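BfpC (Escherichia coli, PDB 3VHJ) takes part in type IV pilus biogenesis as an essential membrane protein, represented here by its cytoplasmic N-terminal domain. Local coordinates at residues Thr73-Ile78 against Gly105-Asp110; Lys111-Lys116 against Lys120-Asp125; Ser138-Asp141 against Glu146-Ser149. The protein carries 1 engineered substitution. All blocks are in the same frame, centred on the assembly; numbering follows the deposited sequence.

How the contacts relate
Contact 1 lies near the middle of the domain, its centre about 4 Å from that of the chain, whereas contacts 2 and 3 are surface contacts farther out. Contacts 1 and 2 share strand 107-113 and touch where F109 CD1 meets F122 CE2 at 3.9 Å. Contacts 2 and 3 meet through a salt bridge, K116 NZ to D141 OD2 at 3.0 Å, and through F123 packed on S138. The chemistry changes with place: contact 1 sets aliphatic groups beside a buried, well-bonded carboxylate, contact 2 joins helix to strand with phenyl rings and lysine methylenes, and contact 3 ties two loop pieces together mainly through backbone and serines.

Contact 1: residues Thr73-Ile78 against Gly105-Asp110; sequences TLLSAI and GMVHFD
L75 spans the contact alone on the helix side, laying its stem on V107 and one methyl on D110. Its CB lies 3.9 Å from V107 CG2, and its CG rests against both valine methyls. The torsions of the leucine, chi1 -88° and chi2 -69°, split its reach: CD1 comes to V107 CG2 at 4.0 Å, while CD2 goes to D110. In V107 the CG1 methyl is anti to the backbone N (chi1 176°), which places CG2 beside that N; both branches then face the leucine, a good use of a beta-branched residue on a strand.

The other end of L75 meets a polar group. CD2 sits over the flat face of the D110 carboxylate, 3.7 Å from D110 CG, and leaves the oxygens to partners elsewhere. D110 reaches toward the helix, and its OD2 accepts from a water at 2.8 Å. That water in turn accepts from L75 N at 3.0 Å, so it bridges the helix start to the strand. N19 N bonds to OD1, while L20 N and W22 NE1 bond to OD2, so this buried carboxylate is amply satisfied.

Within 73-78, the S76 hydroxyl folds back on the short helix and donates to T73 O at 2.8 Å, a role suited to a small hydroxyl side chain; it is also bonded to K159 N.

The helix 74-77 lies beside strand 107-113, at whose start H108 and F109 form a classic beta bulge opposite G100. W22 of strand 21-23 touches both L75 and V107, and I99 and V101 of strand 96-101 pack against L75.

Contact 2: residues Lys111-Lys116 against Lys120-Asp125; sequences KSFHSK and KKFFFD
The F122 ring carries the side chain of K111 over one face: K111 CE stands 4.2 Å from the ring centroid, 23° off the normal, in a CH-pi contact displaced toward the rim. Nearer the lysine backbone, K111 CG approaches F122 CE2 at 3.7 Å. Bends at chi2 and chi3 fold the lysine chain so that its methylenes follow the ring.

F113 meets F122 obliquely, with ring centroids 5.6 Å apart and planes at 46°. The closest touch comes from the far end of the F113 ring, whose CZ reaches F122 CB at 3.5 Å and lies almost as near F122 CG. F122 has its CG anti to the backbone N (chi1 -175°), which carries the ring from the helix down to the strand. V98 of strand 96-101 packs on both phenylalanines, and H126 meets the F122 ring from the helix. With an alanine here the ring is gone, and K111 CE is likely to lose its CH-pi partner, leaving a gap beside F113 and V98.

The backbone joins the segments once, where K120 N donates to K116 O at 2.8 Å in a nearly straight bond of the first helical turn. S115 is the N-cap, its OG bonded to D118 N. Farther along the helix, K121 NZ forms a salt bridge to the syn side of D125 OD2 at 3.2 Å.

The chemistry is that of a helix packed across the face of a sheet: F122 and F123 carry it over strands 107-113, 96-101 and 85-90, and K111 adds its methylenes to the interface. K116 and K120 hold their NZ atoms 6.7 Å apart, a like-charge proximity that D141 probably eases through its salt bridge to K116.

Contact 3: residues Ser138-Asp141 against Glu146-Ser149; sequences SPSD and ESRS
S138 and E146 join the two loop segments through their backbones. S138 is nearly fully extended (phi -169°, psi 159°) and P139 is extended too, before the chain turns at S140 and D141; residues 146-149 run as irregular extended chain. S138 N donates to E146 O at 3.0 Å, but it approaches from well above the carbonyl plane, and the bond is moderately bent. A second link follows: S147 CA lies 3.0 Å from S138 O, a short CA-H...O contact. These two contacts bring P139 and S147 to the nearest approach of the traces, 4.8 Å between P139 CA and S147 CA. Neither segment is a regular strand, although E146 is also backbone-bonded to T136 in strand 135-137, so the returning loop stays beside the end of that strand.

Among the side chains, two serines face each other across the contact. A chi1 of -179° swings the S147 hydroxyl away from its own amide and toward S140, and the two OG atoms, S140 OG and S147 OG, lie 3.2 Å apart. S147 CB sits 3.5 Å from S138 O as well. P139 CA lies 3.9 Å from S147 OG, and being a proline the residue has no N-H to satisfy here. The S138 side chain turns away from the other segment, and E146 likewise points away, while R148 packs on R135 and Y137.

This is polar chemistry fit for a surface loop. One backbone hydrogen bond and a CA-H...O contact do the joining, and the small side chain of S147 is consistent with the close approach of the main chains. Polar ends fasten the loop to its surroundings: E146 OE1 to strand 135-137 in a salt bridge with R135, and S138 OG to V144 O within the loop linking the segments.

Contact 1: residues Thr73-Ile78 against Gly105-Asp110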
loop_
_atom_site.group_PDB
_atom_site.type_symbol
_atom_site.label_atom_id
_atom_site.label_comp_id
_atom_site.label_asym_id
_atom_site.label_seq_id
_atom_site.Cartn_x
_atom_site.Cartn_y
_atom_site.Cartn_z
ATOM N N THR A 73 7.125 -5.083 0.745
ATOM C CA THR A 73 5.906 -4.349 0.438
ATOM C C THR A 73 6.151 -2.885 0.798
ATOM O O THR A 73 6.678 -2.567 1.874
ATOM C CB THR A 73 4.695 -4.889 1.224
ATOM O OG1 THR A 73 4.837 -4.576 2.614
ATOM C CG2 THR A 73 4.593 -6.408 1.055
ATOM N N LEU A 74 5.786 -2.000 -0.120
ATOM C CA LEU A 74 5.988 -0.575 0.075
ATOM C C LEU A 74 5.342 -0.041 1.347
ATOM O O LEU A 74 6.002 0.610 2.154
ATOM C CB LEU A 74 5.449 0.206 -1.127
ATOM C CG LEU A 74 5.530 1.728 -0.972
ATOM C CD1 LEU A 74 6.989 2.142 -0.834
ATOM C CD2 LEU A 74 4.880 2.411 -2.162
ATOM N N LEU A 75 4.058 -0.322 1.532
ATOM C CA LEU A 75 3.364 0.189 2.702
ATOM C C LEU A 75 3.980 -0.219 4.032
ATOM O O LEU A 75 3.911 0.539 4.997
ATOM C CB LEU A 75 1.880 -0.191 2.652
ATOM C CG LEU A 75 0.981 0.816 1.910
ATOM C CD1 LEU A 75 0.883 2.110 2.729
ATOM C CD2 LEU A 75 1.549 1.114 0.519
ATOM N N SER A 76 4.589 -1.398 4.095
ATOM C CA SER A 76 5.210 -1.834 5.345
ATOM C C SER A 76 6.487 -1.039 5.603
ATOM O O SER A 76 6.899 -0.863 6.753
ATOM C CB SER A 76 5.562 -3.321 5.295
ATOM O OG SER A 76 6.666 -3.569 4.435
ATOM N N ALA A 77 7.099 -0.560 4.525
ATOM C CA ALA A 77 8.344 0.196 4.603
ATOM C C ALA A 77 8.165 1.675 4.919
ATOM O O ALA A 77 9.134 2.351 5.259
ATOM C CB ALA A 77 9.131 0.040 3.297
ATOM N N ILE A 78 6.939 2.180 4.799
ATOM C CA ILE A 78 6.678 3.585 5.092
ATOM C C ILE A 78 6.433 3.720 6.583
ATOM O O ILE A 78 5.514 3.111 7.136
ATOM C CB ILE A 78 5.457 4.115 4.308
ATOM C CG1 ILE A 78 5.748 4.054 2.806
ATOM C CG2 ILE A 78 5.154 5.561 4.721
ATOM C CD1 ILE A 78 4.617 4.578 1.926
ATOM N N GLY A 105 -2.720 3.393 11.857
ATOM C CA GLY A 105 -1.644 2.757 11.121
ATOM C C GLY A 105 -2.113 1.658 10.183
ATOM O O GLY A 105 -1.297 0.947 9.608
HETATM N N MSE A 106 -3.425 1.513 10.027
HETATM C CA MSE A 106 -3.959 0.488 9.139
HETATM C C MSE A 106 -3.955 0.974 7.698
HETATM O O MSE A 106 -4.348 2.105 7.410
HETATM C CB MSE A 106 -5.388 0.109 9.542
HETATM C CG MSE A 106 -5.522 -0.496 10.942
HETATM SE SE MSE A 106 -4.637 -2.180 11.185
HETATM C CE MSE A 106 -3.133 -1.620 12.255
ATOM N N VAL A 107 -3.502 0.113 6.795
ATOM C CA VAL A 107 -3.464 0.463 5.392
ATOM C C VAL A 107 -4.879 0.453 4.828
ATOM O O VAL A 107 -5.566 -0.572 4.861
ATOM C CB VAL A 107 -2.582 -0.530 4.593
ATOM C CG1 VAL A 107 -2.631 -0.195 3.111
ATOM C CG2 VAL A 107 -1.145 -0.468 5.098
ATOM N N HIS A 108 -5.320 1.607 4.334
ATOM C CA HIS A 108 -6.648 1.720 3.738
ATOM C C HIS A 108 -6.552 1.613 2.225
ATOM O O HIS A 108 -7.428 1.041 1.579
ATOM C CB HIS A 108 -7.308 3.056 4.092
ATOM C CG HIS A 108 -7.937 3.084 5.449
ATOM N ND1 HIS A 108 -8.981 3.927 5.766
ATOM C CD2 HIS A 108 -7.660 2.386 6.578
ATOM C CE1 HIS A 108 -9.321 3.746 7.031
ATOM N NE2 HIS A 108 -8.535 2.818 7.545
ATOM N N PHE A 109 -5.486 2.176 1.663
ATOM C CA PHE A 109 -5.284 2.142 0.222
ATOM C C PHE A 109 -3.854 1.820 -0.179
ATOM O O PHE A 109 -2.894 2.330 0.403
ATOM C CB PHE A 109 -5.671 3.491 -0.402
ATOM C CG PHE A 109 -7.111 3.861 -0.203
ATOM C CD1 PHE A 109 -8.114 3.197 -0.902
ATOM C CD2 PHE A 109 -7.467 4.872 0.691
ATOM C CE1 PHE A 109 -9.456 3.531 -0.717
ATOM C CE2 PHE A 109 -8.802 5.215 0.885
ATOM C CZ PHE A 109 -9.801 4.541 0.178
ATOM N N ASP A 110 -3.731 0.960 -1.182
ATOM C CA ASP A 110 -2.445 0.577 -1.744
ATOM C C ASP A 110 -2.784 0.178 -3.173
ATOM O O ASP A 110 -3.049 -0.985 -3.453
ATOM C CB ASP A 110 -1.827 -0.604 -0.994
ATOM C CG ASP A 110 -0.552 -1.102 -1.652
ATOM O OD1 ASP A 110 -0.076 -0.431 -2.599
ATOM O OD2 ASP A 110 -0.019 -2.154 -1.228
HETATM O O HOH W 1 2.640 -2.069 -0.467
#

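Contact 2: residues Lys111-Lys116 against Lys120-Asp125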
loop_
_atom_site.group_PDB
_atom_site.type_symbol
_atom_site.label_atom_id
_atom_site.label_comp_id
_atom_site.label_asym_id
_atom_site.label_seq_id
_atom_site.Cartn_x
_atom_site.Cartn_y
_atom_site.Cartn_z
ATOM N N LYS A 111 -2.787 1.157 -4.070
ATOM C CA LYS A 111 -3.133 0.909 -5.467
ATOM C C LYS A 111 -2.077 1.440 -6.415
ATOM O O LYS A 111 -1.450 2.460 -6.144
ATOM C CB LYS A 111 -4.470 1.580 -5.790
ATOM C CG LYS A 111 -5.617 1.101 -4.935
ATOM C CD LYS A 111 -6.266 -0.150 -5.503
ATOM C CE LYS A 111 -7.013 0.164 -6.787
ATOM N NZ LYS A 111 -7.794 -1.005 -7.284
ATOM N N SER A 112 -1.878 0.733 -7.521
ATOM C CA SER A 112 -0.920 1.147 -8.533
ATOM C C SER A 112 -1.684 1.240 -9.851
ATOM O O SER A 112 -2.681 0.541 -10.040
ATOM C CB SER A 112 0.217 0.131 -8.651
ATOM O OG SER A 112 -0.268 -1.123 -9.087
ATOM N N PHE A 113 -1.230 2.114 -10.744
ATOM C CA PHE A 113 -1.875 2.296 -12.044
ATOM C C PHE A 113 -0.814 2.604 -13.084
ATOM O O PHE A 113 0.180 3.255 -12.780
ATOM C CB PHE A 113 -2.844 3.487 -12.026
ATOM C CG PHE A 113 -3.813 3.476 -10.887
ATOM C CD1 PHE A 113 -3.413 3.855 -9.610
ATOM C CD2 PHE A 113 -5.131 3.083 -11.091
ATOM C CE1 PHE A 113 -4.316 3.845 -8.551
ATOM C CE2 PHE A 113 -6.039 3.070 -10.039
ATOM C CZ PHE A 113 -5.631 3.450 -8.769
ATOM N N HIS A 114 -1.011 2.147 -14.311
ATOM C CA HIS A 114 -0.038 2.470 -15.345
ATOM C C HIS A 114 -0.407 3.822 -15.941
ATOM O O HIS A 114 0.409 4.467 -16.602
ATOM C CB HIS A 114 -0.002 1.385 -16.425
ATOM C CG HIS A 114 0.754 0.160 -16.011
ATOM N ND1 HIS A 114 1.980 0.224 -15.382
ATOM C CD2 HIS A 114 0.454 -1.156 -16.122
ATOM C CE1 HIS A 114 2.401 -1.001 -15.120
ATOM N NE2 HIS A 114 1.494 -1.856 -15.558
ATOM N N SER A 115 -1.635 4.255 -15.668
ATOM C CA SER A 115 -2.147 5.531 -16.167
ATOM C C SER A 115 -2.326 6.578 -15.075
ATOM O O SER A 115 -2.947 6.319 -14.044
ATOM C CB SER A 115 -3.488 5.315 -16.871
ATOM O OG SER A 115 -4.199 6.533 -16.984
ATOM N N LYS A 116 -1.784 7.767 -15.319
ATOM C CA LYS A 116 -1.886 8.865 -14.371
ATOM C C LYS A 116 -3.340 9.317 -14.218
ATOM O O LYS A 116 -3.785 9.634 -13.118
ATOM C CB LYS A 116 -1.021 10.039 -14.837
ATOM C CG LYS A 116 -1.123 11.275 -13.957
ATOM C CD LYS A 116 -0.244 12.405 -14.474
ATOM C CE LYS A 116 -0.347 13.631 -13.583
ATOM N NZ LYS A 116 0.546 14.736 -14.035
ATOM N N LYS A 120 -5.273 9.492 -10.781
ATOM C CA LYS A 120 -5.828 10.755 -10.315
ATOM C C LYS A 120 -7.318 10.574 -10.018
ATOM O O LYS A 120 -7.815 11.020 -8.984
ATOM C CB LYS A 120 -5.623 11.845 -11.382
ATOM C CG LYS A 120 -5.922 13.264 -10.900
ATOM C CD LYS A 120 -5.625 14.305 -11.980
ATOM C CE LYS A 120 -5.970 15.715 -11.496
ATOM N NZ LYS A 120 -5.628 16.775 -12.493
ATOM N N LYS A 121 -8.023 9.898 -10.920
ATOM C CA LYS A 121 -9.452 9.663 -10.746
ATOM C C LYS A 121 -9.758 8.826 -9.499
ATOM O O LYS A 121 -10.720 9.103 -8.781
ATOM C CB LYS A 121 -10.030 8.976 -11.991
ATOM C CG LYS A 121 -11.524 8.674 -11.911
ATOM C CD LYS A 121 -12.044 8.083 -13.216
ATOM C CE LYS A 121 -13.518 7.719 -13.115
ATOM N NZ LYS A 121 -14.356 8.873 -12.673
ATOM N N PHE A 122 -8.944 7.806 -9.241
ATOM C CA PHE A 122 -9.158 6.957 -8.070
ATOM C C PHE A 122 -8.919 7.777 -6.805
ATOM O O PHE A 122 -9.678 7.700 -5.840
ATOM C CB PHE A 122 -8.200 5.767 -8.087
ATOM C CG PHE A 122 -8.435 4.794 -6.971
ATOM C CD1 PHE A 122 -9.446 3.843 -7.063
ATOM C CD2 PHE A 122 -7.668 4.850 -5.814
ATOM C CE1 PHE A 122 -9.692 2.958 -6.010
ATOM C CE2 PHE A 122 -7.905 3.971 -4.755
ATOM C CZ PHE A 122 -8.920 3.023 -4.854
ATOM N N PHE A 123 -7.847 8.560 -6.834
ATOM C CA PHE A 123 -7.455 9.418 -5.729
ATOM C C PHE A 123 -8.589 10.357 -5.323
ATOM O O PHE A 123 -8.972 10.424 -4.151
ATOM C CB PHE A 123 -6.229 10.225 -6.155
ATOM C CG PHE A 123 -5.731 11.189 -5.119
ATOM C CD1 PHE A 123 -5.222 10.731 -3.904
ATOM C CD2 PHE A 123 -5.716 12.556 -5.382
ATOM C CE1 PHE A 123 -4.702 11.620 -2.972
ATOM C CE2 PHE A 123 -5.196 13.455 -4.454
ATOM C CZ PHE A 123 -4.686 12.985 -3.246
ATOM N N PHE A 124 -9.125 11.086 -6.296
ATOM C CA PHE A 124 -10.210 12.021 -6.027
ATOM C C PHE A 124 -11.522 11.351 -5.637
ATOM O O PHE A 124 -12.186 11.783 -4.701
ATOM C CB PHE A 124 -10.459 12.917 -7.243
ATOM C CG PHE A 124 -9.508 14.069 -7.351
ATOM C CD1 PHE A 124 -8.567 14.120 -8.372
ATOM C CD2 PHE A 124 -9.559 15.113 -6.432
ATOM C CE1 PHE A 124 -7.686 15.202 -8.481
ATOM C CE2 PHE A 124 -8.686 16.195 -6.530
ATOM C CZ PHE A 124 -7.747 16.238 -7.560
ATOM N N ASP A 125 -11.898 10.295 -6.352
ATOM C CA ASP A 125 -13.155 9.618 -6.067
ATOM C C ASP A 125 -13.205 8.832 -4.761
ATOM O O ASP A 125 -14.251 8.769 -4.120
ATOM C CB ASP A 125 -13.538 8.673 -7.212
ATOM C CG ASP A 125 -13.772 9.401 -8.526
ATOM O OD1 ASP A 125 -14.232 10.560 -8.502
ATOM O OD2 ASP A 125 -13.507 8.798 -9.588
#

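Contact 3: residues Ser138-Asp141 against Glu146-Ser149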
loop_
_atom_site.group_PDB
_atom_site.type_symbol
_atom_site.label_atom_id
_atom_site.label_comp_id
_atom_site.label_asym_id
_atom_site.label_seq_id
_atom_site.Cartn_x
_atom_site.Cartn_y
_atom_site.Cartn_z
ATOM N N SER A 138 0.238 15.053 -3.278
ATOM C CA SER A 138 -0.083 14.882 -4.691
ATOM C C SER A 138 0.805 15.833 -5.488
ATOM O O SER A 138 1.321 16.804 -4.945
ATOM C CB SER A 138 -1.559 15.200 -4.968
ATOM O OG SER A 138 -1.819 16.591 -4.875
ATOM N N PRO A 139 1.008 15.553 -6.783
ATOM C CA PRO A 139 1.845 16.415 -7.624
ATOM C C PRO A 139 1.296 17.845 -7.696
ATOM O O PRO A 139 0.105 18.076 -7.495
ATOM C CB PRO A 139 1.811 15.706 -8.977
ATOM C CG PRO A 139 1.689 14.257 -8.583
ATOM C CD PRO A 139 0.628 14.327 -7.505
ATOM N N SER A 140 2.171 18.801 -7.987
ATOM C CA SER A 140 1.767 20.200 -8.070
ATOM C C SER A 140 0.614 20.426 -9.043
ATOM O O SER A 140 -0.290 21.218 -8.769
ATOM C CB SER A 140 2.960 21.064 -8.475
ATOM O OG SER A 140 4.006 20.949 -7.528
ATOM N N ASP A 141 0.639 19.734 -10.177
ATOM C CA ASP A 141 -0.419 19.892 -11.167
ATOM C C ASP A 141 -1.734 19.267 -10.713
ATOM O O ASP A 141 -2.736 19.335 -11.428
ATOM C CB ASP A 141 0.011 19.296 -12.514
ATOM C CG ASP A 141 0.191 17.794 -12.462
ATOM O OD1 ASP A 141 -0.807 17.082 -12.231
ATOM O OD2 ASP A 141 1.331 17.324 -12.656
ATOM N N GLU A 146 0.131 18.606 -0.132
ATOM C CA GLU A 146 1.463 19.045 -0.537
ATOM C C GLU A 146 2.117 18.173 -1.597
ATOM O O GLU A 146 1.880 16.968 -1.664
ATOM C CB GLU A 146 2.383 19.126 0.680
ATOM C CG GLU A 146 1.959 20.158 1.711
ATOM C CD GLU A 146 0.629 19.826 2.359
ATOM O OE1 GLU A 146 0.465 18.673 2.809
ATOM O OE2 GLU A 146 -0.247 20.717 2.426
ATOM N N SER A 147 2.947 18.799 -2.425
ATOM C CA SER A 147 3.652 18.095 -3.488
ATOM C C SER A 147 4.936 17.484 -2.939
ATOM O O SER A 147 5.940 18.172 -2.768
ATOM C CB SER A 147 3.986 19.058 -4.634
ATOM O OG SER A 147 4.646 18.381 -5.690
ATOM N N ARG A 148 4.896 16.187 -2.656
ATOM C CA ARG A 148 6.059 15.490 -2.125
ATOM C C ARG A 148 6.222 14.165 -2.861
ATOM O O ARG A 148 5.240 13.583 -3.320
ATOM C CB ARG A 148 5.881 15.240 -0.623
ATOM C CG ARG A 148 7.088 15.638 0.220
ATOM C CD ARG A 148 7.343 17.141 0.138
ATOM N NE ARG A 148 6.407 17.912 0.952
ATOM C CZ ARG A 148 6.123 19.197 0.753
ATOM N NH1 ARG A 148 6.695 19.862 -0.242
ATOM N NH2 ARG A 148 5.278 19.824 1.559
ATOM N N SER A 149 7.462 13.703 -2.982
ATOM C CA SER A 149 7.754 12.439 -3.650
ATOM C C SER A 149 7.770 11.323 -2.612
ATOM O O SER A 149 8.012 11.578 -1.433
ATOM C CB SER A 149 9.125 12.498 -4.331
ATOM O OG SER A 149 9.188 13.546 -5.283
#